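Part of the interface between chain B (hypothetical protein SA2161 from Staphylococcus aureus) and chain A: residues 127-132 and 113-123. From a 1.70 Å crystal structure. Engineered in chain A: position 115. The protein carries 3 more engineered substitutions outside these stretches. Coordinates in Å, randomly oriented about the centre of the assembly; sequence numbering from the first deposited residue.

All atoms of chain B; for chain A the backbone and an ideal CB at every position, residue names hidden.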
# COMPACT_ATOMS: atom_id res chain seq x y z
N GLY B 127 -3.31 -11.87 5.95
CA GLY B 127 -3.75 -10.83 6.88
C GLY B 127 -2.87 -9.60 6.84
O GLY B 127 -1.68 -9.68 6.51
N GLY B 128 -3.46 -8.46 7.17
CA GLY B 128 -2.72 -7.21 7.31
C GLY B 128 -1.79 -7.29 8.51
O GLY B 128 -2.12 -7.87 9.56
N MSE B 129 -0.59 -6.74 8.34
CA MSE B 129 0.28 -6.46 9.47
C MSE B 129 0.82 -5.06 9.34
O MSE B 129 0.91 -4.50 8.24
CB MSE B 129 1.44 -7.45 9.54
CG MSE B 129 0.99 -8.89 9.46
SE MSE B 129 2.51 -10.08 9.69
CE MSE B 129 2.79 -9.88 11.62
N TYR B 130 1.19 -4.47 10.47
CA TYR B 130 1.61 -3.07 10.40
C TYR B 130 2.62 -2.71 11.47
O TYR B 130 2.81 -3.44 12.44
CB TYR B 130 0.37 -2.14 10.52
CG TYR B 130 -0.13 -1.97 11.93
CD1 TYR B 130 0.12 -0.78 12.63
CD2 TYR B 130 -0.81 -3.01 12.60
CE1 TYR B 130 -0.33 -0.62 13.94
CE2 TYR B 130 -1.26 -2.83 13.91
CZ TYR B 130 -1.00 -1.64 14.57
OH TYR B 130 -1.44 -1.46 15.88
N ILE B 131 3.24 -1.55 11.26
CA ILE B 131 3.99 -0.82 12.30
C ILE B 131 3.66 0.66 12.20
O ILE B 131 3.30 1.15 11.13
CB ILE B 131 5.52 -1.03 12.17
CG1 ILE B 131 6.04 -0.43 10.86
CG2 ILE B 131 5.86 -2.50 12.27
CD1 ILE B 131 7.56 -0.61 10.55
N LYS B 132 3.79 1.39 13.32
CA LYS B 132 3.68 2.85 13.33
C LYS B 132 4.95 3.40 13.95
O LYS B 132 5.39 2.89 15.00
CB LYS B 132 2.50 3.31 14.19
CG LYS B 132 1.14 3.15 13.56
CD LYS B 132 0.04 3.54 14.54
CE LYS B 132 -1.33 3.36 13.88
NZ LYS B 132 -2.44 3.42 14.90
N UNK A 113 8.21 -14.18 9.39
CA UNK A 113 9.28 -13.29 8.93
C UNK A 113 9.03 -11.84 9.38
O UNK A 113 9.91 -11.18 9.96
CB UNK A 113 9.40 -13.35 7.41
N UNK A 114 7.82 -11.34 9.15
CA UNK A 114 7.60 -9.90 9.39
C UNK A 114 7.58 -9.59 10.87
O UNK A 114 7.95 -8.51 11.27
CB UNK A 114 6.29 -9.44 8.75
N UNK A 115 7.20 -10.57 11.68
CA UNK A 115 7.21 -10.41 13.15
C UNK A 115 8.62 -10.05 13.66
O UNK A 115 8.77 -9.30 14.63
CB UNK A 115 6.72 -11.69 13.83
N UNK A 116 9.65 -10.61 13.01
CA UNK A 116 11.05 -10.31 13.34
C UNK A 116 11.42 -8.83 13.24
O UNK A 116 12.38 -8.38 13.86
CB UNK A 116 11.97 -11.11 12.42
N UNK A 117 10.64 -8.08 12.45
CA UNK A 117 10.91 -6.67 12.14
C UNK A 117 9.92 -5.74 12.83
O UNK A 117 9.93 -4.54 12.59
CB UNK A 117 10.86 -6.44 10.63
N UNK A 118 9.10 -6.31 13.72
CA UNK A 118 8.25 -5.53 14.61
C UNK A 118 6.82 -5.41 14.13
O UNK A 118 6.00 -4.79 14.81
CB UNK A 118 8.84 -4.13 14.79
N UNK A 119 6.50 -6.02 13.00
CA UNK A 119 5.12 -5.99 12.47
C UNK A 119 4.16 -6.77 13.36
O UNK A 119 4.53 -7.79 13.94
CB UNK A 119 5.08 -6.56 11.05
N UNK A 120 2.95 -6.25 13.50
CA UNK A 120 1.92 -6.94 14.25
C UNK A 120 0.62 -6.99 13.44
O UNK A 120 0.43 -6.19 12.51
CB UNK A 120 1.69 -6.25 15.60
N UNK A 121 -0.26 -7.93 13.77
CA UNK A 121 -1.50 -8.04 13.01
C UNK A 121 -2.38 -6.80 13.10
O UNK A 121 -2.48 -6.15 14.16
CB UNK A 121 -2.29 -9.26 13.49
N UNK A 122 -3.02 -6.47 11.98
CA UNK A 122 -4.07 -5.47 12.00
C UNK A 122 -5.34 -6.02 12.67
O UNK A 122 -6.10 -5.28 13.30
CB UNK A 122 -4.38 -5.00 10.58
N UNK A 123 -5.60 -7.31 12.44
CA UNK A 123 -6.76 -8.01 13.01
C UNK A 123 -6.68 -8.07 14.55
O UNK A 123 -5.57 -8.16 15.12
CB UNK A 123 -6.85 -9.42 12.44

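Position 113 is helical, and its CB has nothing of chain B within reach. The residue is Leu A113, which makes no contact.

At position 114 CA-to-CB points toward chain B, and the ideal CB lies 3.9 Å from SE of Met B129. An apolar or aromatic residue would suit. Tyr A114 is found; its CB is 4.0 Å from Met B129 SE, which sits oblique to the ring.

Position 115 points sideways, its ideal CB 4.9 Å from Met B129 CE. A small or medium apolar group could reach that methyl. The residue is Val A115, an engineered substitution; its CG2 lies 3.7 Å from Met B129 CE.

Positions 116 and 117 lie in a type I turn, with no chain B atom near either CB. They are Lys A116, out of reach, and Phe A117, whose ring leads away.

Position 118 has phi 100° and psi 0°. A CB would be jammed against the preceding carbonyl O, so glycine is expected. It is Gly A118.

Position 119 points sideways, its ideal CB 4.0 Å from Met B129 CB and 4.3 Å from Ile B131 CG2. A large apolar side chain, aliphatic or aromatic, would suit. Phe A119 takes chi1 m and lays one ring face against Ile B131 CG2, 3.7 Å from the centroid, a CH-pi contact.

Position 120 pairs with Tyr B130 in an antiparallel bridge. Its N donates to Tyr B130 O (3.0 Å), and its O accepts from Tyr B130 N (2.8 Å). These bonds need only backbone. The side chain shares a sheet face with the tyrosine, so a long apolar or flexible one could lie along the ring. Selenomethionine Met A120 does so: its CG is 3.6 Å from Tyr B130 CE2, and its SE is 4.3 Å from the ring centroid, obliquely.

Position 121 points away, opposite Met B129 in a non-hydrogen-bonded pair. Its N is not called on by chain B, and phi is -62°, so proline is possible among many. Pro A121 fits; its O meets the Tyr B130 ring edge, 3.5 Å from CE2.

Position 122 donates its N to Gly B128 O (2.9 Å). Its CB points sideways, 4.6 Å from Tyr B130 CD2. A small or beta-branched residue would suit. Thr A122 places CG2 3.7 Å from Tyr B130 CD2, while OG1 bonds elsewhere in the structure.

Position 123 has no chain B atom near its CB; a polar residue could work through solvent. Glu A123 does so through OE2, which a water links to Gly B128 N; a second water joins its backbone N to Gly B128 O, whatever the side chain.

Chain A (113-123) LYVKFGFMPTE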
# COMPACT_ATOMS: atom_id res chain seq x y z
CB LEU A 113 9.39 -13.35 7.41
CG LEU A 113 10.28 -12.25 6.81
CD1 LEU A 113 11.72 -12.45 7.30
CD2 LEU A 113 10.25 -12.20 5.33
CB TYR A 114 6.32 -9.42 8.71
CG TYR A 114 6.33 -9.80 7.26
CD1 TYR A 114 7.30 -9.28 6.39
CD2 TYR A 114 5.40 -10.70 6.74
CE1 TYR A 114 7.35 -9.66 5.05
CE2 TYR A 114 5.44 -11.08 5.41
CZ TYR A 114 6.40 -10.57 4.57
OH TYR A 114 6.40 -10.94 3.22
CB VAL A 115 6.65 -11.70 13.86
CG1 VAL A 115 6.75 -11.55 15.37
CG2 VAL A 115 5.21 -11.92 13.47
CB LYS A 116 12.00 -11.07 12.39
CG LYS A 116 11.93 -12.56 12.52
CD LYS A 116 12.91 -13.24 11.51
CE LYS A 116 12.75 -14.75 11.56
NZ LYS A 116 12.87 -15.18 13.00
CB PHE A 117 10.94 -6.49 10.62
CG PHE A 117 12.10 -7.20 10.02
CD1 PHE A 117 11.98 -8.53 9.60
CD2 PHE A 117 13.34 -6.60 10.01
CE1 PHE A 117 13.08 -9.23 9.13
CE2 PHE A 117 14.46 -7.28 9.52
CZ PHE A 117 14.32 -8.60 9.08
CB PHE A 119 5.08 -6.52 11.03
CG PHE A 119 5.64 -5.55 10.06
CD1 PHE A 119 4.81 -4.62 9.44
CD2 PHE A 119 7.01 -5.49 9.81
CE1 PHE A 119 5.33 -3.67 8.55
CE2 PHE A 119 7.53 -4.52 8.94
CZ PHE A 119 6.69 -3.61 8.32
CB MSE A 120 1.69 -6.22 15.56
CG MSE A 120 1.45 -4.77 15.34
SE MSE A 120 0.63 -4.01 16.81
CE MSE A 120 2.23 -3.72 17.98
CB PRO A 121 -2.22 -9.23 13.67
CG PRO A 121 -1.08 -10.05 14.23
CD PRO A 121 -0.12 -9.00 14.77
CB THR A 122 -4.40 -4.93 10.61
OG1 THR A 122 -4.83 -6.02 9.76
CG2 THR A 122 -3.16 -4.25 10.01
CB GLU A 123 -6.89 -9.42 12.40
CG GLU A 123 -7.16 -9.45 10.87
CD GLU A 123 -8.58 -9.02 10.48
OE1 GLU A 123 -9.44 -8.79 11.36
OE2 GLU A 123 -8.85 -8.95 9.26
O HOH W 1 -6.50 -8.86 7.40
O HOH W 2 -4.05 -9.38 10.61
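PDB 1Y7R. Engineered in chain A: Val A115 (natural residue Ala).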